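Local coordinates for protein PpBBE-like 1 D396N (Physcomitrella patens subsp. patens, PDB 6EO5) that oxidises cellobiose as a flavin-dependent oxidase of the berberine bridge enzyme family, with FAD as its bound cofactor, at residues Phe102-Tyr107 with Thr113-Ala118; Val145-His150 with Gly164-Asn169; Gly149-Gly154 with Thr209-Arg214; Glu172-Ala177 with Val182-Ala187. All blocks are in the same frame, centred on the assembly; numbering follows the deposited sequence.

Contact 1. Residues Phe102-Tyr107 with Thr113-Ala118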
# COMPACT_ATOMS: atom_id res chain seq x y z
N PHE A 102 -10.21 16.42 -1.29
CA PHE A 102 -10.79 15.74 -2.45
C PHE A 102 -11.46 14.46 -1.98
O PHE A 102 -10.86 13.38 -1.98
CB PHE A 102 -9.72 15.46 -3.50
CG PHE A 102 -9.29 16.68 -4.25
CD1 PHE A 102 -8.56 17.68 -3.62
CD2 PHE A 102 -9.60 16.82 -5.59
CE1 PHE A 102 -8.16 18.81 -4.32
CE2 PHE A 102 -9.20 17.95 -6.30
CZ PHE A 102 -8.48 18.95 -5.66
N LYS A 103 -12.74 14.58 -1.57
CA LYS A 103 -13.52 13.46 -1.06
C LYS A 103 -14.76 13.20 -1.91
O LYS A 103 -15.77 12.70 -1.41
CB LYS A 103 -13.91 13.69 0.40
CG LYS A 103 -12.73 13.98 1.31
CD LYS A 103 -12.37 12.81 2.21
CE LYS A 103 -11.06 13.07 2.95
NZ LYS A 103 -11.22 13.49 4.38
N GLN A 104 -14.69 13.51 -3.21
CA GLN A 104 -15.84 13.29 -4.07
C GLN A 104 -16.14 11.80 -4.16
O GLN A 104 -15.24 10.97 -4.31
CB GLN A 104 -15.61 13.89 -5.47
CG GLN A 104 -14.42 13.38 -6.27
CD GLN A 104 -13.14 14.21 -6.08
OE1 GLN A 104 -12.82 14.66 -4.97
NE2 GLN A 104 -12.41 14.42 -7.18
N PHE A 105 -17.42 11.45 -4.01
CA PHE A 105 -17.85 10.05 -4.04
C PHE A 105 -19.12 9.93 -4.87
O PHE A 105 -20.00 10.79 -4.80
CB PHE A 105 -18.09 9.51 -2.62
CG PHE A 105 -18.50 8.06 -2.59
CD1 PHE A 105 -17.55 7.05 -2.62
CD2 PHE A 105 -19.84 7.71 -2.53
CE1 PHE A 105 -17.93 5.71 -2.60
CE2 PHE A 105 -20.23 6.37 -2.51
CZ PHE A 105 -19.28 5.38 -2.55
N SER A 106 -19.21 8.86 -5.65
CA SER A 106 -20.43 8.50 -6.35
C SER A 106 -20.31 7.05 -6.82
O SER A 106 -19.23 6.62 -7.22
CB SER A 106 -20.71 9.43 -7.53
OG SER A 106 -19.80 9.22 -8.59
N TYR A 107 -21.42 6.31 -6.73
CA TYR A 107 -21.48 4.90 -7.09
C TYR A 107 -22.44 4.73 -8.26
O TYR A 107 -23.54 5.28 -8.24
CB TYR A 107 -21.93 4.05 -5.88
CG TYR A 107 -22.38 2.64 -6.20
CD1 TYR A 107 -21.61 1.80 -7.00
CD2 TYR A 107 -23.57 2.12 -5.67
CE1 TYR A 107 -22.02 0.51 -7.30
CE2 TYR A 107 -23.98 0.82 -5.96
CZ TYR A 107 -23.21 0.02 -6.77
OH TYR A 107 -23.60 -1.26 -7.07
N THR A 113 -19.15 0.75 -11.08
CA THR A 113 -18.01 1.64 -10.92
C THR A 113 -18.32 2.65 -9.82
O THR A 113 -19.47 2.83 -9.41
CB THR A 113 -17.66 2.39 -12.22
OG1 THR A 113 -18.60 3.45 -12.44
CG2 THR A 113 -17.69 1.43 -13.40
N ALA A 114 -17.26 3.31 -9.33
CA ALA A 114 -17.41 4.38 -8.36
C ALA A 114 -16.35 5.43 -8.64
O ALA A 114 -15.28 5.12 -9.18
CB ALA A 114 -17.29 3.86 -6.92
N VAL A 115 -16.65 6.67 -8.28
CA VAL A 115 -15.71 7.78 -8.39
C VAL A 115 -15.22 8.12 -6.99
O VAL A 115 -16.04 8.35 -6.09
CB VAL A 115 -16.34 9.01 -9.06
CG1 VAL A 115 -15.39 10.19 -8.98
CG2 VAL A 115 -16.68 8.70 -10.50
N VAL A 116 -13.90 8.14 -6.80
CA VAL A 116 -13.29 8.38 -5.50
C VAL A 116 -12.27 9.49 -5.64
O VAL A 116 -11.43 9.46 -6.54
CB VAL A 116 -12.63 7.10 -4.94
CG1 VAL A 116 -12.07 7.34 -3.56
CG2 VAL A 116 -13.64 5.98 -4.90
N GLY A 117 -12.36 10.49 -4.77
CA GLY A 117 -11.37 11.56 -4.76
C GLY A 117 -10.09 11.15 -4.06
O GLY A 117 -10.09 10.34 -3.14
N ALA A 118 -8.97 11.76 -4.48
CA ALA A 118 -7.65 11.30 -4.07
C ALA A 118 -7.36 11.55 -2.59
O ALA A 118 -6.30 11.15 -2.10
CB ALA A 118 -6.57 11.95 -4.93

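Contact 2. Residues Val145-His150 with Gly164-Asn169. With FAD (flavin-adenine dinucleotide), chain C.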
# COMPACT_ATOMS: atom_id res chain seq x y z
N VAL A 145 -5.08 4.50 5.86
CA VAL A 145 -4.27 4.60 4.65
C VAL A 145 -5.03 5.37 3.58
O VAL A 145 -6.25 5.20 3.42
CB VAL A 145 -3.87 3.21 4.15
CG1 VAL A 145 -3.43 3.24 2.68
CG2 VAL A 145 -2.76 2.64 5.01
N GLY A 146 -4.31 6.22 2.85
CA GLY A 146 -4.94 6.94 1.76
C GLY A 146 -5.11 6.05 0.54
O GLY A 146 -4.27 5.21 0.23
N ILE A 147 -6.23 6.24 -0.16
CA ILE A 147 -6.49 5.44 -1.35
C ILE A 147 -5.46 5.73 -2.44
O ILE A 147 -5.16 4.87 -3.27
CB ILE A 147 -7.92 5.69 -1.86
CG1 ILE A 147 -8.24 4.79 -3.06
CG2 ILE A 147 -8.09 7.14 -2.23
CD1 ILE A 147 -8.16 3.32 -2.74
N ALA A 148 -4.90 6.94 -2.43
CA ALA A 148 -4.07 7.44 -3.53
C ALA A 148 -2.75 6.70 -3.64
O ALA A 148 -2.51 6.01 -4.64
CB ALA A 148 -3.83 8.94 -3.35
N GLY A 149 -1.86 6.86 -2.65
CA GLY A 149 -0.62 6.10 -2.65
C GLY A 149 -0.87 4.61 -2.76
O GLY A 149 -0.29 3.93 -3.60
N HIS A 150 -1.77 4.10 -1.91
CA HIS A 150 -2.17 2.70 -1.94
C HIS A 150 -2.46 2.22 -3.36
O HIS A 150 -1.82 1.28 -3.85
CB HIS A 150 -3.41 2.53 -1.05
CG HIS A 150 -3.76 1.11 -0.75
ND1 HIS A 150 -2.92 0.26 -0.05
CD2 HIS A 150 -4.88 0.39 -1.02
CE1 HIS A 150 -3.51 -0.91 0.09
NE2 HIS A 150 -4.69 -0.86 -0.49
N GLY A 164 -8.57 -8.88 -7.42
CA GLY A 164 -7.37 -8.22 -7.91
C GLY A 164 -6.80 -7.23 -6.91
O GLY A 164 -7.26 -7.10 -5.77
N LEU A 165 -5.75 -6.54 -7.34
CA LEU A 165 -5.19 -5.44 -6.56
C LEU A 165 -6.02 -4.18 -6.78
O LEU A 165 -6.74 -4.05 -7.78
CB LEU A 165 -3.73 -5.17 -6.94
CG LEU A 165 -2.74 -6.33 -6.92
CD1 LEU A 165 -1.47 -5.96 -7.67
CD2 LEU A 165 -2.41 -6.79 -5.50
N VAL A 166 -5.90 -3.23 -5.85
CA VAL A 166 -6.54 -1.92 -6.05
C VAL A 166 -6.13 -1.35 -7.40
O VAL A 166 -6.98 -0.88 -8.17
CB VAL A 166 -6.18 -0.96 -4.91
CG1 VAL A 166 -6.89 0.35 -5.09
CG2 VAL A 166 -6.54 -1.58 -3.59
N THR A 167 -4.83 -1.40 -7.70
CA THR A 167 -4.35 -0.83 -8.95
C THR A 167 -4.98 -1.52 -10.15
O THR A 167 -5.27 -0.88 -11.16
CB THR A 167 -2.80 -0.87 -8.99
OG1 THR A 167 -2.29 0.28 -9.68
CG2 THR A 167 -2.26 -2.14 -9.66
N ASP A 168 -5.29 -2.81 -10.02
CA ASP A 168 -5.95 -3.55 -11.10
C ASP A 168 -7.37 -3.08 -11.35
O ASP A 168 -7.97 -3.48 -12.36
CB ASP A 168 -5.98 -5.04 -10.76
CG ASP A 168 -4.64 -5.73 -10.94
OD1 ASP A 168 -3.89 -5.33 -11.85
OD2 ASP A 168 -4.36 -6.68 -10.17
N ASN A 169 -7.94 -2.28 -10.46
CA ASN A 169 -9.33 -1.85 -10.57
C ASN A 169 -9.44 -0.36 -10.86
O ASN A 169 -10.55 0.19 -10.88
CB ASN A 169 -10.10 -2.20 -9.29
CG ASN A 169 -10.38 -3.68 -9.18
OD1 ASN A 169 -11.34 -4.17 -9.77
ND2 ASN A 169 -9.54 -4.40 -8.44
PA FAD C . 1.30 8.83 1.15
O1A FAD C . 2.53 8.92 2.03
O2A FAD C . 0.42 10.05 1.29
O5B FAD C . 1.63 8.55 -0.41
C5B FAD C . 2.65 7.64 -0.79
C4B FAD C . 3.26 8.06 -2.12
O4B FAD C . 2.24 8.29 -3.08
C3B FAD C . 4.05 9.35 -2.02
O3B FAD C . 5.11 9.30 -2.95
C2B FAD C . 3.06 10.39 -2.46
O2B FAD C . 3.69 11.54 -2.95
C1B FAD C . 2.27 9.64 -3.52
N9A FAD C . 0.91 10.23 -3.64
C8A FAD C . 0.01 10.44 -2.62
N7A FAD C . -1.09 11.02 -3.13
C5A FAD C . -0.92 11.19 -4.46
C6A FAD C . -1.72 11.74 -5.44
N6A FAD C . -2.92 12.22 -5.12
N1A FAD C . -1.27 11.79 -6.74
C2A FAD C . -0.03 11.30 -7.05
N3A FAD C . 0.78 10.76 -6.07
C4A FAD C . 0.34 10.71 -4.79
N1 FAD C . -0.11 -1.78 1.73
C2 FAD C . -0.91 -2.77 1.15
O2 FAD C . -0.84 -3.07 -0.06
N3 FAD C . -1.82 -3.45 1.95
C4 FAD C . -1.93 -3.15 3.29
O4 FAD C . -2.76 -3.76 3.97
C4X FAD C . -1.15 -2.17 3.87
N5 FAD C . -1.30 -1.85 5.20
C5X FAD C . -0.77 -0.67 5.69
C6 FAD C . -1.05 -0.29 7.00
C7 FAD C . -0.64 0.94 7.52
C7M FAD C . -0.98 1.33 8.94
C8 FAD C . 0.19 1.76 6.71
C8M FAD C . 0.77 3.06 7.25
C9 FAD C . 0.54 1.31 5.43
C9A FAD C . 0.06 0.11 4.89
N10 FAD C . 0.42 -0.38 3.63
C10 FAD C . -0.26 -1.45 3.07
C1' FAD C . 1.33 0.39 2.72
C2' FAD C . 0.50 1.35 1.89
O2' FAD C . -0.15 0.72 0.80
C3' FAD C . 1.42 2.43 1.35
O3' FAD C . 1.99 3.05 2.47
C4' FAD C . 0.63 3.41 0.49
O4' FAD C . 1.48 3.92 -0.52
C5' FAD C . 0.04 4.53 1.35
O5' FAD C . -0.60 5.54 0.59
P FAD C . -0.90 6.96 1.31
O1P FAD C . -1.71 7.83 0.38
O2P FAD C . -1.54 6.82 2.67
O3P FAD C . 0.57 7.49 1.66

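Contact 3. Residues Gly149-Gly154 with Thr209-Arg214. With FAD (flavin-adenine dinucleotide), chain C.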
# COMPACT_ATOMS: atom_id res chain seq x y z
N GLY A 149 -1.86 6.86 -2.65
CA GLY A 149 -0.62 6.10 -2.65
C GLY A 149 -0.87 4.61 -2.76
O GLY A 149 -0.29 3.93 -3.60
N HIS A 150 -1.77 4.10 -1.91
CA HIS A 150 -2.17 2.70 -1.94
C HIS A 150 -2.46 2.22 -3.36
O HIS A 150 -1.82 1.28 -3.85
CB HIS A 150 -3.41 2.53 -1.05
CG HIS A 150 -3.76 1.11 -0.75
ND1 HIS A 150 -2.92 0.26 -0.05
CD2 HIS A 150 -4.88 0.39 -1.02
CE1 HIS A 150 -3.51 -0.91 0.09
NE2 HIS A 150 -4.69 -0.86 -0.49
N ALA A 151 -3.39 2.90 -4.05
CA ALA A 151 -3.82 2.46 -5.38
C ALA A 151 -2.74 2.66 -6.44
O ALA A 151 -2.59 1.83 -7.36
CB ALA A 151 -5.10 3.20 -5.80
N LEU A 152 -1.98 3.76 -6.34
CA LEU A 152 -0.96 4.04 -7.34
C LEU A 152 0.24 3.09 -7.23
O LEU A 152 1.05 3.03 -8.16
CB LEU A 152 -0.51 5.50 -7.23
CG LEU A 152 -1.56 6.56 -7.58
CD1 LEU A 152 -1.07 7.94 -7.24
CD2 LEU A 152 -2.01 6.49 -9.05
N GLY A 153 0.36 2.34 -6.13
CA GLY A 153 1.48 1.43 -5.98
C GLY A 153 1.11 -0.04 -6.02
O GLY A 153 1.99 -0.91 -5.93
N GLY A 154 -0.17 -0.34 -6.16
CA GLY A 154 -0.65 -1.72 -6.14
C GLY A 154 -1.84 -1.90 -5.22
O GLY A 154 -2.99 -1.69 -5.62
N THR A 209 -6.10 13.73 -8.96
CA THR A 209 -7.17 14.37 -8.21
C THR A 209 -8.36 13.46 -7.96
O THR A 209 -9.03 13.62 -6.94
CB THR A 209 -7.65 15.64 -8.93
OG1 THR A 209 -7.99 15.31 -10.28
CG2 THR A 209 -6.57 16.71 -8.90
N GLN A 210 -8.64 12.52 -8.86
CA GLN A 210 -9.69 11.55 -8.58
C GLN A 210 -9.43 10.24 -9.30
O GLN A 210 -8.72 10.18 -10.31
CB GLN A 210 -11.07 12.10 -8.94
CG GLN A 210 -11.37 12.20 -10.42
CD GLN A 210 -12.86 12.39 -10.67
OE1 GLN A 210 -13.57 12.96 -9.83
NE2 GLN A 210 -13.34 11.88 -11.80
N PHE A 211 -10.01 9.18 -8.75
CA PHE A 211 -9.98 7.84 -9.30
C PHE A 211 -11.38 7.41 -9.73
O PHE A 211 -12.38 7.82 -9.14
CB PHE A 211 -9.48 6.82 -8.27
CG PHE A 211 -8.05 6.95 -7.93
CD1 PHE A 211 -7.09 6.26 -8.65
CD2 PHE A 211 -7.64 7.73 -6.85
CE1 PHE A 211 -5.76 6.35 -8.33
CE2 PHE A 211 -6.30 7.83 -6.52
CZ PHE A 211 -5.35 7.14 -7.27
N THR A 212 -11.44 6.54 -10.73
CA THR A 212 -12.65 5.79 -11.04
C THR A 212 -12.32 4.31 -10.93
O THR A 212 -11.48 3.80 -11.68
CB THR A 212 -13.20 6.10 -12.43
OG1 THR A 212 -13.50 7.49 -12.52
CG2 THR A 212 -14.46 5.31 -12.67
N PHE A 213 -13.00 3.62 -10.00
CA PHE A 213 -12.73 2.23 -9.66
C PHE A 213 -13.82 1.30 -10.17
O PHE A 213 -15.00 1.64 -10.12
CB PHE A 213 -12.59 2.04 -8.15
CG PHE A 213 -11.33 2.60 -7.58
CD1 PHE A 213 -10.12 1.98 -7.82
CD2 PHE A 213 -11.36 3.75 -6.80
CE1 PHE A 213 -8.95 2.47 -7.29
CE2 PHE A 213 -10.19 4.26 -6.26
CZ PHE A 213 -8.98 3.62 -6.51
N ARG A 214 -13.40 0.14 -10.66
CA ARG A 214 -14.29 -1.01 -10.75
C ARG A 214 -14.59 -1.50 -9.34
O ARG A 214 -13.67 -1.63 -8.52
CB ARG A 214 -13.65 -2.12 -11.58
CG ARG A 214 -14.42 -3.42 -11.61
CD ARG A 214 -15.65 -3.28 -12.52
NE ARG A 214 -15.27 -3.01 -13.90
CZ ARG A 214 -16.00 -2.29 -14.76
NH1 ARG A 214 -17.15 -1.76 -14.36
NH2 ARG A 214 -15.57 -2.10 -16.01
PA FAD C . 1.30 8.83 1.15
O1A FAD C . 2.53 8.92 2.03
O2A FAD C . 0.42 10.05 1.29
O5B FAD C . 1.63 8.55 -0.41
C5B FAD C . 2.65 7.64 -0.79
C4B FAD C . 3.26 8.06 -2.12
O4B FAD C . 2.24 8.29 -3.08
C3B FAD C . 4.05 9.35 -2.02
O3B FAD C . 5.11 9.30 -2.95
C2B FAD C . 3.06 10.39 -2.46
O2B FAD C . 3.69 11.54 -2.95
C1B FAD C . 2.27 9.64 -3.52
N9A FAD C . 0.91 10.23 -3.64
C8A FAD C . 0.01 10.44 -2.62
N7A FAD C . -1.09 11.02 -3.13
C5A FAD C . -0.92 11.19 -4.46
C6A FAD C . -1.72 11.74 -5.44
N6A FAD C . -2.92 12.22 -5.12
N1A FAD C . -1.27 11.79 -6.74
C2A FAD C . -0.03 11.30 -7.05
N3A FAD C . 0.78 10.76 -6.07
C4A FAD C . 0.34 10.71 -4.79
N1 FAD C . -0.11 -1.78 1.73
C2 FAD C . -0.91 -2.77 1.15
O2 FAD C . -0.84 -3.07 -0.06
N3 FAD C . -1.82 -3.45 1.95
C4 FAD C . -1.93 -3.15 3.29
O4 FAD C . -2.76 -3.76 3.97
C4X FAD C . -1.15 -2.17 3.87
N5 FAD C . -1.30 -1.85 5.20
C5X FAD C . -0.77 -0.67 5.69
C6 FAD C . -1.05 -0.29 7.00
C7 FAD C . -0.64 0.94 7.52
C7M FAD C . -0.98 1.33 8.94
C8 FAD C . 0.19 1.76 6.71
C8M FAD C . 0.77 3.06 7.25
C9 FAD C . 0.54 1.31 5.43
C9A FAD C . 0.06 0.11 4.89
N10 FAD C . 0.42 -0.38 3.63
C10 FAD C . -0.26 -1.45 3.07
C1' FAD C . 1.33 0.39 2.72
C2' FAD C . 0.50 1.35 1.89
O2' FAD C . -0.15 0.72 0.80
C3' FAD C . 1.42 2.43 1.35
O3' FAD C . 1.99 3.05 2.47
C4' FAD C . 0.63 3.41 0.49
O4' FAD C . 1.48 3.92 -0.52
C5' FAD C . 0.04 4.53 1.35
O5' FAD C . -0.60 5.54 0.59
P FAD C . -0.90 6.96 1.31
O1P FAD C . -1.71 7.83 0.38
O2P FAD C . -1.54 6.82 2.67
O3P FAD C . 0.57 7.49 1.66

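Contact 4. Residues Glu172-Ala177 with Val182-Ala187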
# COMPACT_ATOMS: atom_id res chain seq x y z
N GLU A 172 -9.75 4.60 -14.54
CA GLU A 172 -9.42 5.92 -15.04
C GLU A 172 -8.95 6.79 -13.88
O GLU A 172 -9.42 6.64 -12.75
CB GLU A 172 -10.64 6.56 -15.71
CG GLU A 172 -10.39 7.92 -16.32
CD GLU A 172 -11.66 8.67 -16.65
OE1 GLU A 172 -12.27 8.38 -17.70
OE2 GLU A 172 -12.05 9.56 -15.85
N VAL A 173 -8.00 7.69 -14.17
CA VAL A 173 -7.60 8.74 -13.24
C VAL A 173 -7.70 10.08 -13.94
O VAL A 173 -7.69 10.17 -15.17
CB VAL A 173 -6.16 8.57 -12.68
CG1 VAL A 173 -6.06 7.38 -11.76
CG2 VAL A 173 -5.16 8.46 -13.82
N GLN A 174 -7.77 11.13 -13.13
CA GLN A 174 -7.54 12.49 -13.59
C GLN A 174 -6.46 13.11 -12.72
O GLN A 174 -6.50 12.98 -11.49
CB GLN A 174 -8.79 13.33 -13.51
CG GLN A 174 -9.91 12.74 -14.30
CD GLN A 174 -11.11 13.62 -14.30
OE1 GLN A 174 -11.06 14.75 -13.79
NE2 GLN A 174 -12.20 13.13 -14.87
N LEU A 175 -5.50 13.78 -13.36
CA LEU A 175 -4.40 14.41 -12.64
C LEU A 175 -4.09 15.77 -13.24
O LEU A 175 -4.43 16.07 -14.39
CB LEU A 175 -3.14 13.53 -12.62
CG LEU A 175 -2.50 13.17 -13.96
CD1 LEU A 175 -1.35 14.12 -14.28
CD2 LEU A 175 -2.03 11.73 -13.92
N VAL A 176 -3.41 16.59 -12.44
CA VAL A 176 -2.83 17.86 -12.88
C VAL A 176 -1.38 17.59 -13.23
O VAL A 176 -0.58 17.23 -12.36
CB VAL A 176 -2.95 18.92 -11.77
CG1 VAL A 176 -2.24 20.21 -12.16
CG2 VAL A 176 -4.42 19.19 -11.46
N ALA A 177 -1.03 17.77 -14.50
CA ALA A 177 0.31 17.44 -14.99
C ALA A 177 1.31 18.56 -14.67
O ALA A 177 0.98 19.58 -14.06
CB ALA A 177 0.27 17.14 -16.48
N VAL A 182 -5.10 19.77 -16.83
CA VAL A 182 -5.83 18.62 -16.29
C VAL A 182 -5.91 17.54 -17.36
O VAL A 182 -6.35 17.80 -18.49
CB VAL A 182 -7.23 19.02 -15.82
CG1 VAL A 182 -7.83 17.89 -15.00
CG2 VAL A 182 -7.17 20.30 -15.02
N VAL A 183 -5.51 16.33 -17.00
CA VAL A 183 -5.37 15.22 -17.93
C VAL A 183 -6.29 14.09 -17.49
O VAL A 183 -6.61 13.95 -16.30
CB VAL A 183 -3.91 14.74 -18.00
CG1 VAL A 183 -3.69 13.81 -19.17
CG2 VAL A 183 -2.96 15.93 -18.07
N THR A 184 -6.71 13.27 -18.45
CA THR A 184 -7.49 12.07 -18.16
C THR A 184 -6.80 10.87 -18.78
O THR A 184 -6.36 10.92 -19.93
CB THR A 184 -8.93 12.22 -18.68
OG1 THR A 184 -9.64 13.12 -17.82
CG2 THR A 184 -9.64 10.88 -18.69
N ALA A 185 -6.68 9.79 -18.01
CA ALA A 185 -6.00 8.58 -18.44
C ALA A 185 -6.89 7.38 -18.19
O ALA A 185 -7.39 7.21 -17.07
CB ALA A 185 -4.67 8.41 -17.70
N ASN A 186 -7.10 6.57 -19.23
CA ASN A 186 -7.84 5.32 -19.14
C ASN A 186 -7.42 4.44 -20.31
O ASN A 186 -6.47 4.76 -21.04
CB ASN A 186 -9.35 5.56 -19.14
CG ASN A 186 -9.80 6.44 -20.29
OD1 ASN A 186 -9.59 6.13 -21.47
ND2 ASN A 186 -10.43 7.56 -19.95
N ALA A 187 -8.14 3.34 -20.52
CA ALA A 187 -7.78 2.41 -21.59
C ALA A 187 -7.86 3.05 -22.98
O ALA A 187 -7.29 2.51 -23.94
CB ALA A 187 -8.65 1.16 -21.53

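Contact 1. Residues Phe102-Tyr107 with Thr113-Ala118
The amide of Gln104 lies against Gly117, with CD 3.4 Å from Gly117 CA. CG stands between the backbone N and the carbonyl carbon (chi1 60°). A bend at chi2 (-93°) then turns the amide back toward the other strand. Gly117 leaves room for this amide. A CB there would run into Gln104 OE1 and Phe102 O. The end of the group is fixed by a bond from Gln104 NE2 to Gln210 OE1 on strand 207-217. With an alanine at this position the amide is gone, which would probably uncover Gly117 and leave Gln210 OE1 without its mate.

Beyond this tight end, backbone bonds join the strands. Gly117 N gives to Gln104 O at 3.0 Å. Ser106 and Val115 form a hydrogen-bonded antiparallel pair, with Val115 N to Ser106 O at 2.8 Å and Ser106 N to Val115 O at 3.2 Å. Phe105 with Val116 and Tyr107 with Ala114 are the non-hydrogen-bonded pairs.

The two faces differ. Phe105, Ala114 and Val116 meet helix 122-133, so that face is packed. On the other face Ser106 is exposed to solvent. Its OG meets only carbon across the contact, lying 3.5 Å from Val115 CB. At the far end the Tyr107 ring brings an edge to the Thr113 backbone, with CD1 3.4 Å from Thr113 O. Strand 113-117 also pairs with strand 207-217 on its other side. This is a beta hairpin, added to the antiparallel sheet of the FAD-binding domain.

Contact 2. Residues Val145-His150 with Gly164-Asn169
Around the meeting of His150 with Val166, the shortest polar bond runs from Gly146 N to FAD O2P, 2.8 Å. Gly146 is the N-cap residue of helix 147-153. Gly149 N gives to the other non-bridging oxygen of the same phosphate, FAD O1P, at 3.2 Å. The start of the helix thus faces the negative charge, and its dipole probably helps to hold it.

His150 links cofactor and loop. CG is anti to the backbone N (chi1 -168°), which brings the ring to both FAD O2' and Val166. ND1 and FAD O2' are 2.9 Å apart in a nearly straight hydrogen bond (170°), with O2' near the ring plane. NE2 accepts a hydrogen bond from Gly140 N. The ring is therefore gripped at both nitrogens. Its CD2 rests 3.6 Å from Val166 CG2, the two side chains crossing at about a right angle. A leucine in its place has neither nitrogen, and is likely to leave FAD O2' and Gly140 N without their mate.

The other branch of Val166 turns to the helix start, with CG1 4.0 Å from Ile147 CD1. In the loop 164-169, Asn169 ND2 gives a hydrogen bond to Leu165 O from above the carbonyl plane. Ile147 and His150 also touch Leu122 of helix 122-133. Ile147 and Val166 both reach Phe213 of strand 207-217, so the contact is wedged between that helix and that strand.

Contact 3. Residues Gly149-Gly154 with Thr209-Arg214
Leu152 and Ala151 bring helix 147-153 against Phe211 and Phe213 of strand 207-217. This is helix-on-sheet packing inside the FAD-binding fold of the vanillyl-alcohol oxidase family. The helix and strand segments cross at 58°, with their axes 10.9 Å apart at closest approach.

Leu152 reaches in two directions. CB leads the chain off the helix, with no close partner in this contact. CG comes next and lies 3.8 Å from Phe211 CZ, in the plane of the ring and at its edge. Here the branches part. CD2 stays with the phenylalanine, 3.8 Å from Phe211 CE1 and again at the ring edge. CD1 is anti to CA (chi2 171°) and so extends the chain toward the cofactor. It lies 3.5 Å from FAD C2A, on the adenine. One leucine thus joins the sheet to the nucleotide.

Two glycines of the segment have no room for a side chain. A CB on Gly149 would collide with FAD O5'. Gly154 has a positive phi at the end of the helix and backbone angles that call for glycine. On the strand, Thr209 and Gln210 both face Gln174 in a classic beta bulge, just before Phe211. The Phe211 ring also touches Ile170 and Val173 of strand 170-176.

Ala151 touches both rings with its one methyl. Its CB is 4.1 Å from Phe211 CE1 and meets the edge of the Phe213 ring, 4.0 Å from Phe213 CZ.

Contact 4. Residues Glu172-Ala177 with Val182-Ala187
Glu172 and Asn186 lie side by side, their carboxylate and amide planes 38° apart. Asn186 ND2 gives to Glu172 OE1 at 3.0 Å, a bent bond on the anti side, 31° out of the carboxylate plane. The Glu172 chain, with CG anti to the backbone N (chi1 -177°), runs extended to bring OE1 there. Asn186 OD1 is held by the turn that follows, taking Lys189 N and Gln188 N. Thr184 crosses the glutamate, with CG2 3.6 Å from Glu172 CD. Gln174 and Thr184 run alongside each other on the same face, and Gln174 CG is 3.6 Å from Thr184 OG1.

Val173, Leu175, Val183 and Ala185 turn to the opposite face. There Val173 CG2 lies 3.9 Å from Ala185 CB. Val183 CG2 sits 3.8 Å from Ala177 CB.

Two hydrogen-bonded antiparallel pairs join the backbones, Val173 with Ala185 and Leu175 with Val183. Ala185 N gives to Val173 O at 3.0 Å and Val183 N to Leu175 O at 2.8 Å. Strand 170-176 pairs on its other side with strand 207-217. The result is a beta hairpin of the FAD-binding domain, with Val176 and Val182 beside the polar side chains on one face and an apolar other face under helix 191-200.

From the N terminus, contact 1 comes first and closes a short hairpin before any other contact opens. Contact 2 then closes a loop of 13 residues between the cofactor helix and residues 164-169. Contact 3 starts from the same helix, sharing Gly149 and His150 with contact 2, but closes much later on strand 207-217. The hairpin of contact 4 is nested inside that longer loop. Strand 207-217 is the common element. It pairs with strand 113-117 of contact 1 and with strand 170-176 of contact 4, joining the two hairpins in one sheet. Contacts 2 and 3 fix the FAD-binding helix to this sheet and its adjoining loop.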